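Local atomic coordinates of coatomer subunit delta (Saccharomyces cerevisiae, PDB entry 5FJZ), a protein that forms part of the COPI vesicle coat, which probably serves retrograde Golgi-to-ER transport, and binds a tryptophan-based motif of Dsl1 through its mu-homology domain. Residues A[75-80]-A[88-93]; A[41-46]-A[101-106]; A[69-74]-A[107-112]. All coordinates share one frame; numbering follows the deposited sequence.

Contact 1: residues A[75-80]-A[88-93]; sequences PNIDKQ and ISLRDK
Ile88 opens the contact by setting its CG2 methyl 4.0 Å from Ile77 CD1, the two branched side chains running at a slant to one another. Val106 of strand 104-113 packs against both, which ties this corner to the neighbouring sheet. At Ser89 the backbone takes over. Its carbonyl oxygen accepts a hydrogen bond of 2.9 Å from Asp78 N, almost straight at 176°, while the CA-H of Ile77 leans on the same oxygen. The hydroxyl OG of Ser89 rests 3.6 Å from Asp78 CB. Asp78 turns its carboxylate to another task: with CG anti to the backbone N, it is the N-cap of helix 79-85, OD1 taking a weak bond from Gln80 N and OD2 meeting Ser81 OG. The arrangement is thus a single beta bridge, Ile77 with Leu90, placed immediately before a capped helix in the part of the mu-homology domain that interacts with Dsl1. Leu90 lays its CD2 methyl 3.5 Å from Asn76 O and also next to Ile77 CD1, with Phe97 packed against Leu90 and Ile77. Aromatic side chains of the bound peptide touch Leu90, Asn76 and Pro75. Arg91 then closes the bridge, its N donating to Asn76 O at 2.8 Å and 174°. Its CG stands between the backbone N and the carbonyl carbon (chi1 88°), near Pro75 O, and a bend at chi3 follows. NE donates a hydrogen bond to Pro75 O at 2.9 Å, and that oxygen lies in the guanidinium plane. Asp78 CA lies over one face of the group. A water accepts from Arg91 NH2 at 3.1 Å and probably donates to Ile77 O, and NH2 also forms a salt bridge with Asp215 of the second subunit.

Contact 2: residues A[41-46]-A[101-106]; sequences VLELRI and DQSLGV
Arg45 swings CG to the side of its backbone N (chi1 -75°) and bends at chi3 (56°), which brings NE round to the carboxylate of Asp101. The grip is side-on and two-pronged: NE donates to Asp101 OD1 at 2.9 Å, and NH2 to Asp101 OD2 at 3.0 Å. Both oxygens lie near the guanidinium plane, yet the carboxylate is turned 44° against it, so OD1 is met from above its own plane and OD2 on its syn side but also tilted out of the plane. NH1 of Arg45 bonds to Pro10 O. This salt bridge lies at one end of an antiparallel pairing between strands 33-46 and 104-113, neighbours in the large sheet of the mu-homology domain. Leu44 and Leu104 form a hydrogen-bonded pair, with Leu44 N donating to Leu104 O at 2.8 Å and a matching bond returning to Leu44 O. Their side chains share one face of the sheet, where Phe97 packs on Leu44. Glu43 faces Gly105 as a non-hydrogen-bonded pair. Further on, Val106 N reaches Leu42 O at 2.9 Å in an almost straight bond; the CD2 to CG2 approach of these two side chains is so short that the exact pose of Leu42, whose chi2 is irregular, is doubtful. Segment 101-106 also bonds to the bound peptide through the backbones of Ser103 and Gly105. Toward the salt bridge the partner becomes a loop, and Asp101 N donates to Ile46 O at 2.8 Å, while a water accepts from Ile46 N. On the Glu43 face, OE1 has a salt bridge to Lys20 and Ser103 OG bonds to Asn183 of the third subunit. A second water joins these two side chains, donating to Glu43 OE1 at 2.8 Å and to Ser103 OG at 2.6 Å.

Contact 3: residues A[69-74]-A[107-112]; sequences FQFKTH and LRWRKV
Phe69 and Trp109 lie side by side and point the same way, the rim atom CD1 of the phenyl ring 3.8 Å from CD1 of the indole. Phe71 crosses Trp109 at a slant: its CD1 and CE1 lie 3.8 Å from Trp109 CB, and CE1 continues about 4.0 Å from CG and CE3 of the indole. Both rings are oblique to the five-membered ring of the indole, at 60° for Phe69 and 50° for Phe71. Over one face of the Phe71 ring, toward its rim, sits Phe69 CB, so the three aromatic residues interlock as a cluster. Lys111 supplies the next bump, an extended chain whose CD lies over the face of the Phe69 ring, 4.1 Å from its centroid, in a CH-pi contact. An alanine in place of Phe69 would probably leave the Lys111 methylenes without the ring they lie on and open a gap beside Trp109 CD1. Thr237 and Met239 of another loop close over the cluster, and Trp109 NE1 bonds to Glu21. The framework is antiparallel: the short strand 72-73, one of the two outermost strands of the large mu-homology domain sheet within this chain, runs beside 104-113. Lys72 and Arg108 are its hydrogen-bonded pair, each N donating to the other's O at 2.9 Å. Farther along, Arg110 N donates to Phe69 O at 2.8 Å. On the face of Thr73, Leu107 tucks CD1 near Lys72 O and 4.0 Å from Thr73 CG2, with CD2 lying next to Phe71. Lys72 and Arg108 extend from the other face, their like-charged ends NZ and NH1 5.7 Å apart; the Arg108 guanidinium makes a cation-pi contact with an aromatic side chain of the bound peptide, and Lys72 packs on a peptide aromatic too.

The three contacts all reach the bound peptide, their centres about 14 Å apart for contacts 1 and 2 and about 15 Å for the other two pairs. Contacts 2 and 3 share strand 104-113, one pairing it with 33-46 and the other with 72-73; Leu42 N and Leu107 O, 2.8 Å apart, and Val106 O and His74 N, 3.1 Å apart, probably bond between them. Contact 1 joins this sheet through Ile88 CG2, 3.8 Å from Val106 CG2, and through Lys79 beside Thr73. On the Dsl1 peptide itself, an aromatic side chain stacks with His74, and an aromatic side chain also bonds to Gly105 O.

Contact 1: residues A[75-80]-A[88-93]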
loop_
_atom_site.group_PDB
_atom_site.type_symbol
_atom_site.label_atom_id
_atom_site.label_comp_id
_atom_site.label_asym_id
_atom_site.label_seq_id
_atom_site.Cartn_x
_atom_site.Cartn_y
_atom_site.Cartn_z
ATOM N N PRO A 75 23.085 -3.165 0.273
ATOM C CA PRO A 75 24.104 -2.318 -0.392
ATOM C C PRO A 75 25.409 -2.061 0.365
ATOM O O PRO A 75 26.491 -2.073 -0.268
ATOM C CB PRO A 75 23.376 -1.028 -0.678
ATOM C CG PRO A 75 21.975 -1.422 -0.786
ATOM C CD PRO A 75 21.741 -2.624 0.087
ATOM N N ASN A 76 25.371 -1.955 1.679
ATOM C CA ASN A 76 26.566 -1.750 2.510
ATOM C C ASN A 76 27.350 -2.991 2.881
ATOM O O ASN A 76 28.379 -2.894 3.539
ATOM C CB ASN A 76 26.248 -1.045 3.839
ATOM C CG ASN A 76 25.582 0.313 3.647
ATOM O OD1 ASN A 76 24.719 0.732 4.432
ATOM N ND2 ASN A 76 25.969 0.995 2.612
ATOM N N ILE A 77 26.882 -4.152 2.472
ATOM C CA ILE A 77 27.496 -5.425 2.821
ATOM C C ILE A 77 28.295 -5.793 1.563
ATOM O O ILE A 77 27.871 -5.587 0.435
ATOM C CB ILE A 77 26.423 -6.513 3.162
ATOM C CG1 ILE A 77 25.716 -6.150 4.451
ATOM C CG2 ILE A 77 27.024 -7.907 3.255
ATOM C CD1 ILE A 77 26.569 -6.101 5.698
ATOM N N ASP A 78 29.440 -6.403 1.795
ATOM C CA ASP A 78 30.374 -6.849 0.745
ATOM C C ASP A 78 29.931 -8.200 0.086
ATOM O O ASP A 78 30.024 -9.273 0.714
ATOM C CB ASP A 78 31.734 -7.026 1.415
ATOM C CG ASP A 78 32.838 -7.502 0.444
ATOM O OD1 ASP A 78 32.579 -7.714 -0.750
ATOM O OD2 ASP A 78 33.954 -7.732 0.958
ATOM N N LYS A 79 29.363 -8.089 -1.108
ATOM C CA LYS A 79 28.812 -9.243 -1.828
ATOM C C LYS A 79 29.879 -10.290 -2.105
ATOM O O LYS A 79 29.641 -11.493 -1.933
ATOM C CB LYS A 79 28.148 -8.775 -3.120
ATOM C CG LYS A 79 27.468 -9.851 -3.963
ATOM C CD LYS A 79 26.735 -10.882 -3.075
ATOM C CE LYS A 79 25.224 -10.809 -3.164
ATOM N NZ LYS A 79 24.763 -11.360 -4.465
ATOM N N GLN A 80 31.087 -9.836 -2.466
ATOM C CA GLN A 80 32.168 -10.794 -2.815
ATOM C C GLN A 80 32.581 -11.641 -1.660
ATOM O O GLN A 80 32.747 -12.859 -1.837
ATOM C CB GLN A 80 33.397 -10.064 -3.374
ATOM C CG GLN A 80 33.109 -9.226 -4.584
ATOM C CD GLN A 80 32.742 -10.138 -5.723
ATOM O OE1 GLN A 80 31.744 -10.808 -5.600
ATOM N NE2 GLN A 80 33.561 -10.228 -6.803
ATOM N N ILE A 88 29.514 -12.302 6.347
ATOM C CA ILE A 88 28.778 -11.044 6.298
ATOM C C ILE A 88 29.726 -10.007 6.914
ATOM O O ILE A 88 30.013 -10.101 8.099
ATOM C CB ILE A 88 27.475 -11.135 7.118
ATOM C CG1 ILE A 88 26.486 -12.153 6.511
ATOM C CG2 ILE A 88 26.777 -9.803 7.236
ATOM C CD1 ILE A 88 26.093 -11.889 5.072
ATOM N N SER A 89 30.051 -9.000 6.119
ATOM C CA SER A 89 31.077 -7.988 6.439
ATOM C C SER A 89 30.718 -6.735 5.675
ATOM O O SER A 89 30.103 -6.811 4.602
ATOM C CB SER A 89 32.462 -8.481 6.015
ATOM O OG SER A 89 32.593 -8.480 4.582
ATOM N N LEU A 90 31.125 -5.566 6.184
ATOM C CA LEU A 90 30.862 -4.287 5.481
ATOM C C LEU A 90 31.691 -4.096 4.217
ATOM O O LEU A 90 32.828 -4.522 4.158
ATOM C CB LEU A 90 31.059 -3.116 6.451
ATOM C CG LEU A 90 30.011 -3.099 7.560
ATOM C CD1 LEU A 90 30.415 -2.134 8.643
ATOM C CD2 LEU A 90 28.649 -2.708 7.016
ATOM N N ARG A 91 31.087 -3.483 3.199
ATOM C CA ARG A 91 31.771 -3.190 1.916
ATOM C C ARG A 91 32.843 -2.082 2.175
ATOM O O ARG A 91 33.951 -2.170 1.663
ATOM C CB ARG A 91 30.775 -3.097 0.658
ATOM C CG ARG A 91 30.091 -1.802 0.266
ATOM C CD ARG A 91 29.692 -1.720 -1.242
ATOM N NE ARG A 91 28.909 -2.887 -1.665
ATOM C CZ ARG A 91 29.240 -3.838 -2.562
ATOM N NH1 ARG A 91 30.380 -3.788 -3.245
ATOM N NH2 ARG A 91 28.408 -4.892 -2.785
ATOM N N ASP A 92 32.601 -1.157 3.108
ATOM C CA ASP A 92 33.638 -0.174 3.571
ATOM C C ASP A 92 34.314 -0.671 4.814
ATOM O O ASP A 92 33.735 -0.649 5.898
ATOM C CB ASP A 92 32.966 1.177 3.856
ATOM C CG ASP A 92 33.960 2.291 4.209
ATOM O OD1 ASP A 92 35.079 2.054 4.739
ATOM O OD2 ASP A 92 33.550 3.451 3.993
ATOM N N LYS A 93 35.562 -1.136 4.696
ATOM C CA LYS A 93 36.210 -1.877 5.822
ATOM C C LYS A 93 36.592 -0.936 6.988
ATOM O O LYS A 93 36.895 -1.374 8.072
ATOM C CB LYS A 93 37.440 -2.639 5.315
ATOM C CG LYS A 93 37.192 -3.557 4.105
ATOM C CD LYS A 93 36.136 -4.642 4.340
ATOM C CE LYS A 93 36.569 -5.676 5.390
ATOM N NZ LYS A 93 36.068 -7.072 5.159
HETATM O O HOH W 1 25.839 -5.646 -1.311
#

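Contact 2: residues A[41-46]-A[101-106]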
loop_
_atom_site.group_PDB
_atom_site.type_symbol
_atom_site.label_atom_id
_atom_site.label_comp_id
_atom_site.label_asym_id
_atom_site.label_seq_id
_atom_site.Cartn_x
_atom_site.Cartn_y
_atom_site.Cartn_z
ATOM N N VAL A 41 14.970 -13.132 5.532
ATOM C CA VAL A 41 15.908 -12.071 5.843
ATOM C C VAL A 41 16.724 -12.469 7.013
ATOM O O VAL A 41 16.221 -13.097 7.991
ATOM C CB VAL A 41 15.134 -10.696 6.059
ATOM C CG1 VAL A 41 14.299 -10.697 7.326
ATOM C CG2 VAL A 41 16.113 -9.547 6.268
ATOM N N LEU A 42 17.991 -12.031 7.028
ATOM C CA LEU A 42 18.866 -12.134 8.137
ATOM C C LEU A 42 19.078 -10.726 8.710
ATOM O O LEU A 42 19.555 -9.854 8.022
ATOM C CB LEU A 42 20.167 -12.720 7.616
ATOM C CG LEU A 42 20.944 -13.124 8.840
ATOM C CD1 LEU A 42 21.795 -14.333 8.687
ATOM C CD2 LEU A 42 21.813 -11.987 9.228
ATOM N N GLU A 43 18.649 -10.511 9.949
ATOM C CA GLU A 43 18.727 -9.234 10.624
ATOM C C GLU A 43 19.747 -9.317 11.747
ATOM O O GLU A 43 19.840 -10.325 12.485
ATOM C CB GLU A 43 17.392 -8.860 11.227
ATOM C CG GLU A 43 16.353 -8.501 10.193
ATOM C CD GLU A 43 15.006 -8.135 10.793
ATOM O OE1 GLU A 43 14.824 -8.222 12.024
ATOM O OE2 GLU A 43 14.120 -7.770 10.021
ATOM N N LEU A 44 20.511 -8.255 11.885
ATOM C CA LEU A 44 21.503 -8.097 12.929
ATOM C C LEU A 44 21.142 -6.933 13.842
ATOM O O LEU A 44 20.842 -5.861 13.337
ATOM C CB LEU A 44 22.878 -7.847 12.209
ATOM C CG LEU A 44 24.080 -7.562 13.090
ATOM C CD1 LEU A 44 24.318 -8.743 13.991
ATOM C CD2 LEU A 44 25.299 -7.269 12.202
ATOM N N ARG A 45 21.141 -7.165 15.150
ATOM C CA ARG A 45 20.987 -6.145 16.164
ATOM C C ARG A 45 22.268 -6.161 17.004
ATOM O O ARG A 45 22.700 -7.210 17.544
ATOM C CB ARG A 45 19.799 -6.367 17.015
ATOM C CG ARG A 45 18.429 -6.055 16.422
ATOM C CD ARG A 45 17.295 -6.575 17.294
ATOM N NE ARG A 45 17.346 -6.082 18.673
ATOM C CZ ARG A 45 16.561 -6.503 19.686
ATOM N NH1 ARG A 45 15.669 -7.430 19.469
ATOM N NH2 ARG A 45 16.672 -5.998 20.903
ATOM N N ILE A 46 22.847 -4.995 17.162
ATOM C CA ILE A 46 23.980 -4.801 18.027
ATOM C C ILE A 46 23.762 -3.667 19.019
ATOM O O ILE A 46 23.354 -2.574 18.647
ATOM C CB ILE A 46 25.249 -4.542 17.232
ATOM C CG1 ILE A 46 25.491 -5.725 16.290
ATOM C CG2 ILE A 46 26.437 -4.425 18.180
ATOM C CD1 ILE A 46 26.667 -5.552 15.386
ATOM N N ASP A 101 21.087 -0.909 18.775
ATOM C CA ASP A 101 20.086 -1.923 18.770
ATOM C C ASP A 101 19.064 -1.787 17.635
ATOM O O ASP A 101 17.943 -2.158 17.789
ATOM C CB ASP A 101 19.371 -1.993 20.094
ATOM C CG ASP A 101 19.025 -3.431 20.504
ATOM O OD1 ASP A 101 19.421 -4.372 19.833
ATOM O OD2 ASP A 101 18.315 -3.602 21.512
ATOM N N GLN A 102 19.485 -1.273 16.508
ATOM C CA GLN A 102 18.634 -1.194 15.296
ATOM C C GLN A 102 18.672 -2.478 14.545
ATOM O O GLN A 102 19.740 -3.154 14.452
ATOM C CB GLN A 102 19.080 -0.111 14.322
ATOM C CG GLN A 102 19.312 1.241 14.972
ATOM C CD GLN A 102 20.775 1.541 15.291
ATOM O OE1 GLN A 102 21.569 0.653 15.656
ATOM N NE2 GLN A 102 21.128 2.806 15.206
ATOM N N SER A 103 17.534 -2.834 13.971
ATOM C CA SER A 103 17.447 -4.117 13.229
ATOM C C SER A 103 18.033 -3.854 11.853
ATOM O O SER A 103 17.474 -3.083 11.035
ATOM C CB SER A 103 16.010 -4.664 13.093
ATOM O OG SER A 103 15.451 -5.028 14.358
ATOM N N LEU A 104 19.148 -4.475 11.574
ATOM C CA LEU A 104 19.865 -4.248 10.338
ATOM C C LEU A 104 19.694 -5.457 9.416
ATOM O O LEU A 104 20.199 -6.549 9.722
ATOM C CB LEU A 104 21.327 -4.012 10.597
ATOM C CG LEU A 104 21.680 -3.004 11.642
ATOM C CD1 LEU A 104 23.191 -3.035 11.888
ATOM C CD2 LEU A 104 21.254 -1.583 11.282
ATOM N N GLY A 105 18.905 -5.296 8.349
ATOM C CA GLY A 105 18.708 -6.339 7.312
ATOM C C GLY A 105 19.963 -6.469 6.470
ATOM O O GLY A 105 20.434 -5.466 5.869
ATOM N N VAL A 106 20.628 -7.605 6.542
ATOM C CA VAL A 106 21.954 -7.707 5.877
ATOM C C VAL A 106 21.908 -8.612 4.669
ATOM O O VAL A 106 22.760 -8.545 3.792
ATOM C CB VAL A 106 23.111 -8.064 6.841
ATOM C CG1 VAL A 106 23.377 -6.935 7.868
ATOM C CG2 VAL A 106 22.972 -9.414 7.488
HETATM O O HOH W 2 16.153 -7.575 14.394
HETATM O O HOH W 3 22.126 -2.708 15.641
#

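Contact 3: residues A[69-74]-A[107-112]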
loop_
_atom_site.group_PDB
_atom_site.type_symbol
_atom_site.label_atom_id
_atom_site.label_comp_id
_atom_site.label_asym_id
_atom_site.label_seq_id
_atom_site.Cartn_x
_atom_site.Cartn_y
_atom_site.Cartn_z
ATOM N N PHE A 69 17.772 -19.235 -4.782
ATOM C CA PHE A 69 17.503 -18.419 -3.604
ATOM C C PHE A 69 17.651 -16.886 -3.771
ATOM O O PHE A 69 17.176 -16.173 -2.924
ATOM C CB PHE A 69 18.300 -18.901 -2.399
ATOM C CG PHE A 69 17.641 -20.055 -1.705
ATOM C CD1 PHE A 69 16.678 -19.846 -0.765
ATOM C CD2 PHE A 69 17.945 -21.348 -2.063
ATOM C CE1 PHE A 69 16.066 -20.933 -0.135
ATOM C CE2 PHE A 69 17.355 -22.448 -1.436
ATOM C CZ PHE A 69 16.389 -22.229 -0.475
ATOM N N GLN A 70 18.188 -16.444 -4.896
ATOM C CA GLN A 70 18.592 -15.048 -5.177
ATOM C C GLN A 70 19.033 -14.343 -3.892
ATOM O O GLN A 70 18.341 -13.430 -3.449
ATOM C CB GLN A 70 17.410 -14.272 -5.821
ATOM C CG GLN A 70 17.393 -14.361 -7.305
ATOM C CD GLN A 70 18.343 -13.314 -7.920
ATOM O OE1 GLN A 70 19.571 -13.380 -7.774
ATOM N NE2 GLN A 70 17.772 -12.377 -8.631
ATOM N N PHE A 71 20.091 -14.821 -3.302
ATOM C CA PHE A 71 20.725 -14.229 -2.131
ATOM C C PHE A 71 21.128 -12.798 -2.523
ATOM O O PHE A 71 21.675 -12.547 -3.587
ATOM C CB PHE A 71 21.904 -15.029 -1.646
ATOM C CG PHE A 71 21.579 -16.245 -0.875
ATOM C CD1 PHE A 71 20.985 -16.160 0.378
ATOM C CD2 PHE A 71 21.835 -17.513 -1.402
ATOM C CE1 PHE A 71 20.673 -17.270 1.095
ATOM C CE2 PHE A 71 21.528 -18.631 -0.651
ATOM C CZ PHE A 71 20.965 -18.515 0.586
ATOM N N LYS A 72 20.749 -11.867 -1.688
ATOM C CA LYS A 72 20.942 -10.428 -2.028
ATOM C C LYS A 72 21.429 -9.801 -0.764
ATOM O O LYS A 72 20.810 -9.945 0.294
ATOM C CB LYS A 72 19.654 -9.787 -2.532
ATOM C CG LYS A 72 19.839 -8.356 -3.023
ATOM C CD LYS A 72 18.561 -7.528 -2.880
ATOM C CE LYS A 72 17.474 -7.962 -3.888
ATOM N NZ LYS A 72 16.655 -9.144 -3.430
ATOM N N THR A 73 22.617 -9.226 -0.831
ATOM C CA THR A 73 23.221 -8.557 0.308
ATOM C C THR A 73 22.824 -7.067 0.286
ATOM O O THR A 73 22.506 -6.443 -0.731
ATOM C CB THR A 73 24.779 -8.600 0.320
ATOM O OG1 THR A 73 25.227 -8.195 -0.968
ATOM C CG2 THR A 73 25.306 -9.986 0.688
ATOM N N HIS A 74 22.714 -6.556 1.471
ATOM C CA HIS A 74 22.414 -5.125 1.630
ATOM C C HIS A 74 23.469 -4.315 0.890
ATOM O O HIS A 74 24.658 -4.729 0.863
ATOM C CB HIS A 74 22.382 -4.826 3.121
ATOM C CG HIS A 74 22.046 -3.417 3.428
ATOM N ND1 HIS A 74 22.957 -2.398 3.289
ATOM C CD2 HIS A 74 20.888 -2.853 3.813
ATOM C CE1 HIS A 74 22.386 -1.260 3.647
ATOM N NE2 HIS A 74 21.131 -1.505 3.951
ATOM N N LEU A 107 20.970 -9.532 4.679
ATOM C CA LEU A 107 20.879 -10.526 3.653
ATOM C C LEU A 107 19.430 -10.923 3.494
ATOM O O LEU A 107 18.697 -11.064 4.499
ATOM C CB LEU A 107 21.765 -11.752 4.034
ATOM C CG LEU A 107 21.712 -12.920 3.058
ATOM C CD1 LEU A 107 22.526 -12.568 1.808
ATOM C CD2 LEU A 107 22.357 -14.145 3.739
ATOM N N ARG A 108 19.007 -11.116 2.278
ATOM C CA ARG A 108 17.651 -11.561 1.936
ATOM C C ARG A 108 17.703 -12.645 0.858
ATOM O O ARG A 108 18.698 -12.785 0.119
ATOM C CB ARG A 108 16.894 -10.390 1.252
ATOM C CG ARG A 108 16.396 -9.378 2.230
ATOM C CD ARG A 108 15.878 -8.195 1.431
ATOM N NE ARG A 108 15.057 -7.329 2.282
ATOM C CZ ARG A 108 14.642 -6.118 1.907
ATOM N NH1 ARG A 108 14.985 -5.611 0.707
ATOM N NH2 ARG A 108 13.898 -5.400 2.736
ATOM N N TRP A 109 16.652 -13.450 0.816
ATOM C CA TRP A 109 16.524 -14.549 -0.102
ATOM C C TRP A 109 15.080 -14.734 -0.444
ATOM O O TRP A 109 14.213 -14.325 0.281
ATOM C CB TRP A 109 17.246 -15.822 0.424
ATOM C CG TRP A 109 16.819 -16.332 1.749
ATOM C CD1 TRP A 109 15.943 -17.370 1.984
ATOM C CD2 TRP A 109 17.290 -15.896 3.013
ATOM N NE1 TRP A 109 15.830 -17.562 3.394
ATOM C CE2 TRP A 109 16.697 -16.707 4.016
ATOM C CE3 TRP A 109 18.282 -14.981 3.420
ATOM C CZ2 TRP A 109 16.900 -16.477 5.310
ATOM C CZ3 TRP A 109 18.477 -14.794 4.721
ATOM C CH2 TRP A 109 17.821 -15.499 5.656
ATOM N N ARG A 110 14.826 -15.392 -1.566
ATOM C CA ARG A 110 13.497 -15.686 -2.026
ATOM C C ARG A 110 13.512 -16.879 -2.951
ATOM O O ARG A 110 14.308 -16.919 -3.892
ATOM C CB ARG A 110 12.938 -14.494 -2.807
ATOM C CG ARG A 110 11.480 -14.645 -3.183
ATOM C CD ARG A 110 10.874 -13.323 -3.649
ATOM N NE ARG A 110 11.216 -13.057 -5.007
ATOM C CZ ARG A 110 10.538 -13.485 -6.063
ATOM N NH1 ARG A 110 9.378 -14.063 -5.940
ATOM N NH2 ARG A 110 10.937 -13.185 -7.281
ATOM N N LYS A 111 12.574 -17.777 -2.753
ATOM C CA LYS A 111 12.495 -18.923 -3.649
ATOM C C LYS A 111 11.071 -19.226 -3.888
ATOM O O LYS A 111 10.210 -19.056 -2.988
ATOM C CB LYS A 111 13.232 -20.134 -3.049
ATOM C CG LYS A 111 13.129 -21.279 -4.000
ATOM C CD LYS A 111 14.198 -22.316 -3.784
ATOM C CE LYS A 111 13.963 -23.507 -4.681
ATOM N NZ LYS A 111 14.917 -24.517 -4.244
ATOM N N VAL A 112 10.792 -19.646 -5.120
ATOM C CA VAL A 112 9.482 -19.966 -5.560
ATOM C C VAL A 112 9.368 -21.442 -5.929
ATOM O O VAL A 112 10.327 -22.085 -6.387
ATOM C CB VAL A 112 8.934 -19.110 -6.716
ATOM C CG1 VAL A 112 8.985 -17.609 -6.423
ATOM C CG2 VAL A 112 9.479 -19.511 -8.067
#